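Local coordinates for protein Mtr2 (Chaetomium thermophilum, PDB 4X2M) that probably serves in nuclear mRNA export as the small NTF2-like partner of the export receptor Mex67, as Mtr2 does in yeast, at residues P24-Y29 and A54-W59; K64-Q69 and K83-D88; T126-V131 and K146-D151. All coordinates share one frame; numbering follows the deposited sequence.

All three contacts belong to one NTF2-like domain, a bent sheet with helices packed on its concave side. Contacts 1 and 2 both use helix 56-69, its first turn in contact 1 and its last turns in contact 2; their centres lie about 17 Å apart and their nearest atoms about 5 Å. Contact 2 reaches contact 3 directly, with centres about 14 Å apart: Asp88 O lies 2.8 Å from Ser130 N, a probable backbone hydrogen bond, and Tyr87 CE2 packs 3.5 Å from Val131 CG2. Contacts 1 and 3, with centres about 19 Å apart, do not touch, but His178 hydrogen-bonds Tyr29 of the one and Asp151 of the other.

Contact 1 of 3, residues P24-Y29 and A54-W59; sequences PVASGY and ATPEEW
Pro56 CB sits over one face of the Tyr29 ring, 3.7 Å from the centroid of that ring and 17° off its normal, a CH-pi contact with the first residue of helix 56-69. The proline lies nearer the CG-CD1 side than the phenol end, since Pro56 CB is 3.5 Å from Tyr29 CD1. Further out, the tyrosine crosses Trp59 at about a right angle, and Tyr29 OH meets Trp59 CD1 at 3.4 Å. From the other flank Val25 CG2 reaches the same indole carbon, Trp59 CD1, at 3.8 Å, so the pyrrole part of the indole takes both neighbours. Trp59 sends the indole from the helix toward Val25 and the phenol because chi1, at 169°, turns CG away from the backbone N. Beside the proline, the methyl Ala26 CB packs 4.1 Å from Pro56 CB, and the bent chain of Glu57 brings OE2 within 3.6 Å of Ala26 CB.

Polar second-shell partners fix these groups: Tyr29 OH is hydrogen-bonded to His178 ND1, Trp59 NE1 to Tyr15 OH, and Glu57 OE2 to Asn32 ND2. Thr55 is the N-cap of the helix, its OG1 accepting from Glu58 N at 3.3 Å, while the short 3-10 turn 26-28 presents Ala26 to Pro56. The whole contact therefore joins the loop after helix 3-20 to the start of helix 56-69, with Tyr15 of helix 3-20 touching Val25 and Tyr29, and Ile46 of strand 45-48 touching Tyr29 and Pro56.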
ATOM      1  N   PRO A  24       0.913  -2.082  10.903  1.00 28.39           N
ATOM      2  CA  PRO A  24       1.988  -1.614  10.019  1.00 27.38           C
ATOM      3  C   PRO A  24       1.866  -2.151   8.594  1.00 27.61           C
ATOM      4  O   PRO A  24       1.434  -3.288   8.402  1.00 26.50           O
ATOM      5  CB  PRO A  24       3.254  -2.154  10.693  1.00 31.29           C
ATOM      6  CG  PRO A  24       2.793  -3.335  11.471  1.00 34.90           C
ATOM      7  CD  PRO A  24       1.419  -2.984  11.952  1.00 33.54           C
ATOM      8  N   VAL A  25       2.242  -1.331   7.614  1.00 29.06           N
ATOM      9  CA  VAL A  25       2.289  -1.757   6.216  1.00 27.44           C
ATOM     10  C   VAL A  25       3.730  -2.012   5.776  1.00 26.34           C
ATOM     11  O   VAL A  25       3.981  -2.363   4.622  1.00 25.98           O
ATOM     12  CB  VAL A  25       1.654  -0.711   5.268  1.00 26.66           C
ATOM     13  CG1 VAL A  25       0.152  -0.629   5.498  1.00 31.05           C
ATOM     14  CG2 VAL A  25       2.301   0.660   5.444  1.00 26.25           C
ATOM     15  N   ALA A  26       4.672  -1.822   6.697  1.00 28.67           N
ATOM     16  CA  ALA A  26       6.096  -1.911   6.385  1.00 29.13           C
ATOM     17  C   ALA A  26       6.479  -3.259   5.778  1.00 26.40           C
ATOM     18  O   ALA A  26       7.396  -3.339   4.963  1.00 26.62           O
ATOM     19  CB  ALA A  26       6.923  -1.651   7.636  1.00 34.23           C
ATOM     20  N   SER A  27       5.774  -4.316   6.173  1.00 23.49           N
ATOM     21  CA  SER A  27       6.081  -5.657   5.683  1.00 23.65           C
ATOM     22  C   SER A  27       5.721  -5.821   4.206  1.00 24.44           C
ATOM     23  O   SER A  27       6.083  -6.819   3.582  1.00 24.75           O
ATOM     24  CB  SER A  27       5.345  -6.709   6.516  1.00 28.68           C
ATOM     25  OG  SER A  27       3.952  -6.688   6.252  1.00 31.75           O
ATOM     26  N   GLY A  28       5.014  -4.839   3.653  1.00 26.73           N
ATOM     27  CA  GLY A  28       4.609  -4.875   2.258  1.00 27.40           C
ATOM     28  C   GLY A  28       5.630  -4.273   1.309  1.00 26.83           C
ATOM     29  O   GLY A  28       5.420  -4.261   0.095  1.00 25.95           O
ATOM     30  N   TYR A  29       6.735  -3.776   1.859  1.00 23.37           N
ATOM     31  CA  TYR A  29       7.766  -3.109   1.069  1.00 20.14           C
ATOM     32  C   TYR A  29       8.970  -4.021   0.856  1.00 22.00           C
ATOM     33  O   TYR A  29       9.236  -4.909   1.666  1.00 20.72           O
ATOM     34  CB  TYR A  29       8.201  -1.812   1.756  1.00 20.15           C
ATOM     35  CG  TYR A  29       7.119  -0.758   1.794  1.00 21.85           C
ATOM     36  CD1 TYR A  29       6.047  -0.869   2.669  1.00 22.57           C
ATOM     37  CD2 TYR A  29       7.171   0.351   0.960  1.00 23.80           C
ATOM     38  CE1 TYR A  29       5.058   0.087   2.711  1.00 23.29           C
ATOM     39  CE2 TYR A  29       6.186   1.317   0.996  1.00 22.00           C
ATOM     40  CZ  TYR A  29       5.131   1.178   1.874  1.00 23.12           C
ATOM     41  OH  TYR A  29       4.145   2.135   1.914  1.00 23.86           O
ATOM     42  N   ALA A  54      12.343   8.256   4.033  1.00 35.20           N
ATOM     43  CA  ALA A  54      13.451   7.320   3.879  1.00 36.02           C
ATOM     44  C   ALA A  54      13.023   5.860   4.000  1.00 31.73           C
ATOM     45  O   ALA A  54      13.513   5.013   3.254  1.00 26.60           O
ATOM     46  CB  ALA A  54      14.534   7.627   4.899  1.00 37.66           C
ATOM     47  N   THR A  55      12.108   5.570   4.921  1.00 27.43           N
ATOM     48  CA  THR A  55      11.743   4.187   5.220  1.00 28.29           C
ATOM     49  C   THR A  55      10.237   3.998   5.373  1.00 23.61           C
ATOM     50  O   THR A  55       9.524   4.937   5.724  1.00 23.01           O
ATOM     51  CB  THR A  55      12.415   3.702   6.516  1.00 32.28           C
ATOM     52  OG1 THR A  55      11.901   4.447   7.628  1.00 31.40           O
ATOM     53  CG2 THR A  55      13.925   3.880   6.444  1.00 32.96           C
ATOM     54  N   PRO A  56       9.748   2.774   5.109  1.00 22.63           N
ATOM     55  CA  PRO A  56       8.324   2.488   5.314  1.00 27.03           C
ATOM     56  C   PRO A  56       7.932   2.553   6.787  1.00 26.68           C
ATOM     57  O   PRO A  56       6.771   2.808   7.098  1.00 28.57           O
ATOM     58  CB  PRO A  56       8.158   1.068   4.759  1.00 29.93           C
ATOM     59  CG  PRO A  56       9.529   0.493   4.711  1.00 32.10           C
ATOM     60  CD  PRO A  56      10.459   1.638   4.497  1.00 26.02           C
ATOM     61  N   GLU A  57       8.890   2.310   7.678  1.00 27.18           N
ATOM     62  CA  GLU A  57       8.627   2.386   9.111  1.00 27.40           C
ATOM     63  C   GLU A  57       8.275   3.816   9.512  1.00 28.60           C
ATOM     64  O   GLU A  57       7.459   4.036  10.406  1.00 30.62           O
ATOM     65  CB  GLU A  57       9.835   1.895   9.916  1.00 31.03           C
ATOM     66  CG  GLU A  57      10.045   0.382   9.880  1.00 32.84           C
ATOM     67  CD  GLU A  57      10.585  -0.121   8.551  1.00 39.17           C
ATOM     68  OE1 GLU A  57      11.162   0.683   7.787  1.00 37.82           O
ATOM     69  OE2 GLU A  57      10.436  -1.329   8.273  1.00 44.70           O
ATOM     70  N   GLU A  58       8.891   4.788   8.844  1.00 27.92           N
ATOM     71  CA  GLU A  58       8.592   6.193   9.099  1.00 28.95           C
ATOM     72  C   GLU A  58       7.199   6.546   8.579  1.00 26.76           C
ATOM     73  O   GLU A  58       6.489   7.350   9.182  1.00 24.55           O
ATOM     74  CB  GLU A  58       9.646   7.100   8.456  1.00 38.38           C
ATOM     75  CG  GLU A  58       9.367   8.590   8.643  1.00 52.79           C
ATOM     76  CD  GLU A  58      10.475   9.477   8.103  1.00 66.45           C
ATOM     77  OE1 GLU A  58      10.182  10.640   7.753  1.00 68.81           O
ATOM     78  OE2 GLU A  58      11.634   9.017   8.032  1.00 66.37           O
ATOM     79  N   TRP A  59       6.818   5.940   7.458  1.00 24.25           N
ATOM     80  CA  TRP A  59       5.484   6.125   6.896  1.00 24.33           C
ATOM     81  C   TRP A  59       4.433   5.604   7.872  1.00 25.03           C
ATOM     82  O   TRP A  59       3.391   6.230   8.066  1.00 27.51           O
ATOM     83  CB  TRP A  59       5.382   5.422   5.541  1.00 21.76           C
ATOM     84  CG  TRP A  59       3.993   5.314   4.978  1.00 20.56           C
ATOM     85  CD1 TRP A  59       3.401   4.185   4.489  1.00 23.90           C
ATOM     86  CD2 TRP A  59       3.028   6.366   4.833  1.00 19.80           C
ATOM     87  NE1 TRP A  59       2.131   4.467   4.052  1.00 22.77           N
ATOM     88  CE2 TRP A  59       1.875   5.797   4.252  1.00 20.79           C
ATOM     89  CE3 TRP A  59       3.025   7.731   5.138  1.00 22.45           C
ATOM     90  CZ2 TRP A  59       0.734   6.543   3.972  1.00 23.19           C
ATOM     91  CZ3 TRP A  59       1.888   8.471   4.859  1.00 21.25           C
ATOM     92  CH2 TRP A  59       0.759   7.875   4.283  1.00 21.66           C
TER

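Contact 2 of 3, residues K64-Q69 and K83-D88; sequences KEQRAQ and KPVRYD
Gln66 and Tyr87 extend toward each other from opposite directions, the glutamine from helix 56-69 and the tyrosine from strand 83-96. Their polar ends meet with Gln66 OE1 3.1 Å from Tyr87 OH. The amide oxygen lies at the edge of the phenol ring, near its plane, while the amide plane itself is turned 45° from the ring. Tyr87 OH also has a hydrogen-bond partner in Tyr180 OH. Gln66 reaches the phenol because its CG stands anti to the backbone N (chi1 -179°) and the chain stays extended beyond it.

Val85 lies across this reach, meeting both Gln66 and Arg67 at about a right angle. Its two methyls divide the work: Val85 CG1 approaches Gln66 OE1 at 3.9 Å, whereas Val85 CG2 rests 3.8 Å from Arg67 CA and almost as near the CG methylene. Only the inner part of the arginine takes part in this packing. The chain of Arg67 then bends at chi3, and one face of its guanidinium comes over Lys64 CA in the helix.

This is helix-on-sheet packing of the NTF2-like fold, in which the segment axes approach to 9.5 Å at an angle of 122°. The chain turns a corner at Pro84, and Pro84 CB comes 3.9 Å from Arg67 O, the apolar ring bearing on the helix backbone.

Beyond the corner, Arg86 grips Asp88 side-on through NE and NH2, with Arg86 NH2 2.8 Å from Asp88 OD2. The aromatic ring of Tyr87 meets Phe149 edge-to-face, and Phe133 of strand 122-135 touches Gln66.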
ATOM      1  N   LYS A  64       0.379   6.870  12.338  1.00 26.79           N
ATOM      2  CA  LYS A  64       0.054   6.971  13.760  1.00 29.06           C
ATOM      3  C   LYS A  64      -0.174   8.423  14.159  1.00 27.34           C
ATOM      4  O   LYS A  64      -1.137   8.746  14.855  1.00 25.14           O
ATOM      5  CB  LYS A  64       1.166   6.385  14.632  1.00 34.25           C
ATOM      6  CG  LYS A  64       1.359   4.885  14.525  1.00 44.92           C
ATOM      7  CD  LYS A  64       2.346   4.409  15.581  1.00 54.85           C
ATOM      8  CE  LYS A  64       2.965   3.069  15.229  1.00 70.08           C
ATOM      9  NZ  LYS A  64       4.065   2.718  16.171  1.00 77.99           N
ATOM     10  N   GLU A  65       0.725   9.291  13.708  1.00 25.60           N
ATOM     11  CA  GLU A  65       0.676  10.705  14.050  1.00 29.00           C
ATOM     12  C   GLU A  65      -0.573  11.365  13.478  1.00 30.37           C
ATOM     13  O   GLU A  65      -1.128  12.287  14.076  1.00 27.50           O
ATOM     14  CB  GLU A  65       1.933  11.413  13.540  1.00 34.96           C
ATOM     15  CG  GLU A  65       3.198  11.041  14.305  1.00 42.59           C
ATOM     16  CD  GLU A  65       4.459  11.608  13.678  1.00 48.83           C
ATOM     17  OE1 GLU A  65       4.401  12.057  12.513  1.00 44.99           O
ATOM     18  OE2 GLU A  65       5.512  11.598  14.350  1.00 53.99           O
ATOM     19  N   GLN A  66      -1.009  10.893  12.314  1.00 28.63           N
ATOM     20  CA  GLN A  66      -2.231  11.396  11.698  1.00 28.64           C
ATOM     21  C   GLN A  66      -3.445  11.065  12.565  1.00 26.64           C
ATOM     22  O   GLN A  66      -4.332  11.899  12.751  1.00 25.89           O
ATOM     23  CB  GLN A  66      -2.404  10.813  10.294  1.00 29.26           C
ATOM     24  CG  GLN A  66      -3.639  11.313   9.563  1.00 28.60           C
ATOM     25  CD  GLN A  66      -3.687  10.852   8.119  1.00 27.29           C
ATOM     26  OE1 GLN A  66      -3.742   9.655   7.838  1.00 28.99           O
ATOM     27  NE2 GLN A  66      -3.664  11.803   7.194  1.00 21.54           N
ATOM     28  N   ARG A  67      -3.482   9.846  13.096  1.00 25.48           N
ATOM     29  CA  ARG A  67      -4.556   9.442  13.999  1.00 28.25           C
ATOM     30  C   ARG A  67      -4.559  10.301  15.260  1.00 31.07           C
ATOM     31  O   ARG A  67      -5.610  10.769  15.697  1.00 32.40           O
ATOM     32  CB  ARG A  67      -4.431   7.961  14.369  1.00 27.52           C
ATOM     33  CG  ARG A  67      -4.847   7.010  13.253  1.00 30.39           C
ATOM     34  CD  ARG A  67      -4.996   5.577  13.751  1.00 30.63           C
ATOM     35  NE  ARG A  67      -3.716   4.963  14.096  1.00 32.72           N
ATOM     36  CZ  ARG A  67      -2.903   4.374  13.221  1.00 35.00           C
ATOM     37  NH1 ARG A  67      -3.221   4.321  11.933  1.00 32.68           N
ATOM     38  NH2 ARG A  67      -1.763   3.840  13.634  1.00 33.76           N
ATOM     39  N   ALA A  68      -3.378  10.505  15.838  1.00 29.59           N
ATOM     40  CA  ALA A  68      -3.241  11.316  17.043  1.00 30.90           C
ATOM     41  C   ALA A  68      -3.717  12.742  16.785  1.00 31.08           C
ATOM     42  O   ALA A  68      -4.366  13.356  17.634  1.00 28.83           O
ATOM     43  CB  ALA A  68      -1.798  11.317  17.521  1.00 32.15           C
ATOM     44  N   GLN A  69      -3.386  13.260  15.608  1.00 28.67           N
ATOM     45  CA  GLN A  69      -3.751  14.619  15.224  1.00 28.62           C
ATOM     46  C   GLN A  69      -5.266  14.804  15.166  1.00 31.52           C
ATOM     47  O   GLN A  69      -5.772  15.893  15.439  1.00 33.32           O
ATOM     48  CB  GLN A  69      -3.126  14.959  13.866  1.00 33.45           C
ATOM     49  CG  GLN A  69      -3.575  16.283  13.259  1.00 46.29           C
ATOM     50  CD  GLN A  69      -2.996  16.510  11.876  1.00 60.97           C
ATOM     51  OE1 GLN A  69      -2.091  15.795  11.443  1.00 62.72           O
ATOM     52  NE2 GLN A  69      -3.522  17.504  11.171  1.00 67.94           N
ATOM     53  N   LYS A  83     -14.634   7.623  14.555  1.00 24.40           N
ATOM     54  CA  LYS A  83     -13.289   7.115  14.305  1.00 24.98           C
ATOM     55  C   LYS A  83     -12.373   8.235  13.809  1.00 29.06           C
ATOM     56  O   LYS A  83     -12.756   8.991  12.914  1.00 25.75           O
ATOM     57  CB  LYS A  83     -13.332   5.971  13.290  1.00 29.63           C
ATOM     58  CG  LYS A  83     -11.961   5.479  12.865  1.00 36.96           C
ATOM     59  CD  LYS A  83     -12.033   4.084  12.265  1.00 41.20           C
ATOM     60  CE  LYS A  83     -12.106   3.029  13.357  1.00 56.32           C
ATOM     61  NZ  LYS A  83     -11.945   1.650  12.827  1.00 67.15           N
ATOM     62  N   PRO A  84     -11.166   8.358  14.397  1.00 26.07           N
ATOM     63  CA  PRO A  84     -10.246   9.427  13.985  1.00 25.08           C
ATOM     64  C   PRO A  84      -9.933   9.448  12.489  1.00 27.54           C
ATOM     65  O   PRO A  84     -10.000  10.516  11.883  1.00 29.52           O
ATOM     66  CB  PRO A  84      -8.980   9.116  14.786  1.00 24.39           C
ATOM     67  CG  PRO A  84      -9.477   8.466  16.013  1.00 26.31           C
ATOM     68  CD  PRO A  84     -10.648   7.628  15.570  1.00 29.33           C
ATOM     69  N   VAL A  85      -9.576   8.300  11.917  1.00 28.58           N
ATOM     70  CA  VAL A  85      -9.183   8.225  10.509  1.00 24.30           C
ATOM     71  C   VAL A  85      -9.738   6.972   9.832  1.00 23.83           C
ATOM     72  O   VAL A  85      -9.694   5.880  10.400  1.00 24.69           O
ATOM     73  CB  VAL A  85      -7.646   8.235  10.360  1.00 24.45           C
ATOM     74  CG1 VAL A  85      -7.241   8.235   8.890  1.00 28.27           C
ATOM     75  CG2 VAL A  85      -7.044   9.437  11.078  1.00 22.79           C
ATOM     76  N   ARG A  86     -10.256   7.136   8.616  1.00 22.00           N
ATOM     77  CA  ARG A  86     -10.699   6.002   7.810  1.00 22.02           C
ATOM     78  C   ARG A  86     -10.399   6.215   6.329  1.00 24.23           C
ATOM     79  O   ARG A  86     -10.755   7.245   5.755  1.00 24.99           O
ATOM     80  CB  ARG A  86     -12.197   5.751   7.995  1.00 26.94           C
ATOM     81  CG  ARG A  86     -12.663   4.432   7.392  1.00 30.15           C
ATOM     82  CD  ARG A  86     -14.169   4.238   7.487  1.00 31.14           C
ATOM     83  NE  ARG A  86     -14.876   4.803   6.335  1.00 29.71           N
ATOM     84  CZ  ARG A  86     -15.820   5.742   6.391  1.00 32.69           C
ATOM     85  NH1 ARG A  86     -16.209   6.265   7.548  1.00 32.00           N
ATOM     86  NH2 ARG A  86     -16.384   6.166   5.269  1.00 31.59           N
ATOM     87  N   TYR A  87      -9.740   5.231   5.722  1.00 25.05           N
ATOM     88  CA  TYR A  87      -9.450   5.246   4.291  1.00 24.92           C
ATOM     89  C   TYR A  87     -10.479   4.434   3.510  1.00 25.93           C
ATOM     90  O   TYR A  87     -10.723   3.269   3.821  1.00 23.93           O
ATOM     91  CB  TYR A  87      -8.047   4.696   4.026  1.00 22.76           C
ATOM     92  CG  TYR A  87      -6.934   5.685   4.290  1.00 21.81           C
ATOM     93  CD1 TYR A  87      -6.496   5.943   5.582  1.00 20.10           C
ATOM     94  CD2 TYR A  87      -6.315   6.354   3.244  1.00 21.76           C
ATOM     95  CE1 TYR A  87      -5.477   6.847   5.824  1.00 21.39           C
ATOM     96  CE2 TYR A  87      -5.295   7.257   3.475  1.00 23.77           C
ATOM     97  CZ  TYR A  87      -4.881   7.500   4.766  1.00 23.38           C
ATOM     98  OH  TYR A  87      -3.867   8.400   4.998  1.00 21.25           O
ATOM     99  N   ASP A  88     -11.077   5.062   2.501  1.00 25.08           N
ATOM    100  CA  ASP A  88     -11.997   4.383   1.590  1.00 25.99           C
ATOM    101  C   ASP A  88     -11.449   4.396   0.168  1.00 25.82           C
ATOM    102  O   ASP A  88     -11.196   5.461  -0.394  1.00 28.84           O
ATOM    103  CB  ASP A  88     -13.375   5.048   1.615  1.00 29.22           C
ATOM    104  CG  ASP A  88     -14.140   4.766   2.893  1.00 35.33           C
ATOM    105  OD1 ASP A  88     -13.536   4.237   3.850  1.00 35.11           O
ATOM    106  OD2 ASP A  88     -15.349   5.073   2.937  1.00 33.12           O
TER

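Contact 3 of 3, residues T126-V131 and K146-D151; sequences TVSGSV and KQHFND
The Phe149 ring lies over Gly129, with Gly129 N 3.9 Å above one face and offset toward the rim, and Ser130 C at the ring edge in plane. Phe149 CE1 comes to 3.4 Å from Gly129 C, while Val131 CG2 approaches obliquely, 3.7 Å from Phe149 CD1. The His148 ring, on the other side of the sheet, meets Ser128 OG in its plane at the edge: Ser128 OG and His148 NE2 are hydrogen-bonded at 3.2 Å, and either could be the donor.

Phe149 holds CG between its backbone N and carbonyl carbon (chi1 80°), which folds the ring across onto the neighbouring strand. A CB on Gly129 would clash with Phe149 CE1, so the ring takes the place that a side chain there would need. An alanine in place of Phe149 is likely to open a gap where the ring lies over Gly129 and to leave Val131 CG2 without the ring it packs on.

The backbones form an antiparallel hairpin of the NTF2-like sheet, where Val127-Asp151, Gly129-Phe149 and Val131-Gln147 are hydrogen-bonded pairs. Val127 N gives to Asp151 O at 2.7 Å, with an N-H...O angle of 168°. At the central pair, Phe149 N reaches Gly129 O at 3.0 Å from 43° out of the carbonyl plane.

Chemically, the two sides differ: Ser128, Ser130, His148 and Asn150 make one polar, while the other brings Phe149, Val127 and Val131 together with Gln147 and Asp151. There the buried carboxylate of Asp151 is hydrogen-bonded to His178 and Tyr16, which would probably stabilise its negative charge.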
ATOM      1  N   THR A 126      -2.281   2.416  -9.575  1.00 22.30           N
ATOM      2  CA  THR A 126      -2.807   3.710  -9.164  1.00 24.56           C
ATOM      3  C   THR A 126      -4.103   3.506  -8.393  1.00 23.70           C
ATOM      4  O   THR A 126      -5.019   2.841  -8.873  1.00 25.32           O
ATOM      5  CB  THR A 126      -3.069   4.637 -10.368  1.00 28.83           C
ATOM      6  OG1 THR A 126      -1.852   4.843 -11.093  1.00 32.04           O
ATOM      7  CG2 THR A 126      -3.613   5.985  -9.904  1.00 37.56           C
ATOM      8  N   VAL A 127      -4.164   4.080  -7.195  1.00 22.52           N
ATOM      9  CA  VAL A 127      -5.326   3.949  -6.327  1.00 20.10           C
ATOM     10  C   VAL A 127      -5.908   5.326  -6.044  1.00 23.72           C
ATOM     11  O   VAL A 127      -5.174   6.266  -5.741  1.00 27.23           O
ATOM     12  CB  VAL A 127      -4.968   3.254  -4.998  1.00 20.88           C
ATOM     13  CG1 VAL A 127      -6.205   3.084  -4.123  1.00 23.80           C
ATOM     14  CG2 VAL A 127      -4.311   1.906  -5.263  1.00 20.74           C
ATOM     15  N   SER A 128      -7.228   5.434  -6.149  1.00 25.33           N
ATOM     16  CA  SER A 128      -7.932   6.672  -5.842  1.00 21.35           C
ATOM     17  C   SER A 128      -8.960   6.408  -4.753  1.00 22.90           C
ATOM     18  O   SER A 128      -9.640   5.381  -4.768  1.00 23.92           O
ATOM     19  CB  SER A 128      -8.608   7.239  -7.090  1.00 32.04           C
ATOM     20  OG  SER A 128      -9.406   8.365  -6.770  1.00 42.16           O
ATOM     21  N   GLY A 129      -9.071   7.331  -3.807  1.00 22.99           N
ATOM     22  CA  GLY A 129     -10.023   7.176  -2.724  1.00 25.54           C
ATOM     23  C   GLY A 129     -10.185   8.422  -1.881  1.00 22.84           C
ATOM     24  O   GLY A 129      -9.778   9.514  -2.277  1.00 23.97           O
ATOM     25  N   SER A 130     -10.783   8.244  -0.706  1.00 23.45           N
ATOM     26  CA  SER A 130     -11.042   9.345   0.209  1.00 27.41           C
ATOM     27  C   SER A 130     -10.559   9.009   1.615  1.00 27.11           C
ATOM     28  O   SER A 130     -10.529   7.842   2.009  1.00 27.13           O
ATOM     29  CB  SER A 130     -12.535   9.676   0.237  1.00 31.04           C
ATOM     30  OG  SER A 130     -13.027   9.926  -1.068  1.00 37.12           O
ATOM     31  N   VAL A 131     -10.182  10.042   2.362  1.00 23.67           N
ATOM     32  CA  VAL A 131      -9.845   9.895   3.771  1.00 20.95           C
ATOM     33  C   VAL A 131     -10.870  10.654   4.602  1.00 25.88           C
ATOM     34  O   VAL A 131     -11.072  11.851   4.402  1.00 27.74           O
ATOM     35  CB  VAL A 131      -8.434  10.425   4.094  1.00 22.94           C
ATOM     36  CG1 VAL A 131      -7.974   9.902   5.445  1.00 27.27           C
ATOM     37  CG2 VAL A 131      -7.446  10.030   3.006  1.00 24.13           C
ATOM     38  N   LYS A 146     -12.802  15.816   5.176  1.00 31.06           N
ATOM     39  CA  LYS A 146     -12.632  14.804   4.142  1.00 29.60           C
ATOM     40  C   LYS A 146     -11.509  15.190   3.190  1.00 28.87           C
ATOM     41  O   LYS A 146     -11.455  16.322   2.708  1.00 28.39           O
ATOM     42  CB  LYS A 146     -13.932  14.606   3.357  1.00 30.68           C
ATOM     43  CG  LYS A 146     -13.820  13.594   2.222  1.00 33.80           C
ATOM     44  CD  LYS A 146     -15.118  13.474   1.442  1.00 41.31           C
ATOM     45  CE  LYS A 146     -14.994  12.452   0.323  1.00 41.06           C
ATOM     46  NZ  LYS A 146     -16.242  12.351  -0.481  1.00 44.55           N
ATOM     47  N   GLN A 147     -10.614  14.240   2.931  1.00 24.51           N
ATOM     48  CA  GLN A 147      -9.578  14.407   1.919  1.00 24.70           C
ATOM     49  C   GLN A 147      -9.795  13.422   0.783  1.00 24.99           C
ATOM     50  O   GLN A 147     -10.371  12.352   0.974  1.00 26.77           O
ATOM     51  CB  GLN A 147      -8.181  14.193   2.509  1.00 26.88           C
ATOM     52  CG  GLN A 147      -7.719  15.256   3.483  1.00 27.93           C
ATOM     53  CD  GLN A 147      -6.342  14.953   4.041  1.00 35.53           C
ATOM     54  OE1 GLN A 147      -5.951  13.791   4.164  1.00 31.31           O
ATOM     55  NE2 GLN A 147      -5.588  15.998   4.364  1.00 46.04           N
ATOM     56  N   HIS A 148      -9.332  13.802  -0.403  1.00 23.41           N
ATOM     57  CA  HIS A 148      -9.159  12.867  -1.502  1.00 25.40           C
ATOM     58  C   HIS A 148      -7.691  12.473  -1.534  1.00 24.12           C
ATOM     59  O   HIS A 148      -6.829  13.315  -1.292  1.00 28.25           O
ATOM     60  CB  HIS A 148      -9.587  13.496  -2.826  1.00 31.04           C
ATOM     61  CG  HIS A 148      -9.131  12.738  -4.030  1.00 34.45           C
ATOM     62  ND1 HIS A 148      -8.107  13.179  -4.841  1.00 42.43           N
ATOM     63  CD2 HIS A 148      -9.555  11.568  -4.564  1.00 33.91           C
ATOM     64  CE1 HIS A 148      -7.923  12.316  -5.823  1.00 40.60           C
ATOM     65  NE2 HIS A 148      -8.787  11.327  -5.675  1.00 41.66           N
ATOM     66  N   PHE A 149      -7.402  11.205  -1.820  1.00 23.91           N
ATOM     67  CA  PHE A 149      -6.013  10.773  -1.942  1.00 24.10           C
ATOM     68  C   PHE A 149      -5.754   9.962  -3.206  1.00 24.46           C
ATOM     69  O   PHE A 149      -6.643   9.285  -3.727  1.00 22.40           O
ATOM     70  CB  PHE A 149      -5.594   9.962  -0.707  1.00 21.23           C
ATOM     71  CG  PHE A 149      -6.051   8.527  -0.721  1.00 22.16           C
ATOM     72  CD1 PHE A 149      -7.274   8.167  -0.178  1.00 21.34           C
ATOM     73  CD2 PHE A 149      -5.245   7.534  -1.254  1.00 23.32           C
ATOM     74  CE1 PHE A 149      -7.689   6.847  -0.182  1.00 27.46           C
ATOM     75  CE2 PHE A 149      -5.655   6.216  -1.262  1.00 26.36           C
ATOM     76  CZ  PHE A 149      -6.878   5.870  -0.724  1.00 25.97           C
ATOM     77  N   ASN A 150      -4.516  10.050  -3.681  1.00 21.40           N
ATOM     78  CA  ASN A 150      -4.027   9.215  -4.768  1.00 21.59           C
ATOM     79  C   ASN A 150      -2.767   8.492  -4.335  1.00 24.02           C
ATOM     80  O   ASN A 150      -1.856   9.098  -3.769  1.00 26.44           O
ATOM     81  CB  ASN A 150      -3.726  10.039  -6.022  1.00 31.72           C
ATOM     82  CG  ASN A 150      -4.973  10.448  -6.769  1.00 52.44           C
ATOM     83  OD1 ASN A 150      -5.238  11.636  -6.944  1.00 64.38           O
ATOM     84  ND2 ASN A 150      -5.745   9.466  -7.220  1.00 61.78           N
ATOM     85  N   ASP A 151      -2.729   7.192  -4.597  1.00 22.73           N
ATOM     86  CA  ASP A 151      -1.547   6.386  -4.341  1.00 22.95           C
ATOM     87  C   ASP A 151      -1.043   5.806  -5.650  1.00 25.12           C
ATOM     88  O   ASP A 151      -1.824   5.281  -6.441  1.00 24.90           O
ATOM     89  CB  ASP A 151      -1.858   5.262  -3.351  1.00 26.96           C
ATOM     90  CG  ASP A 151      -1.429   5.589  -1.931  1.00 35.03           C
ATOM     91  OD1 ASP A 151      -0.390   6.259  -1.751  1.00 32.30           O
ATOM     92  OD2 ASP A 151      -2.135   5.169  -0.990  1.00 32.79           O
TER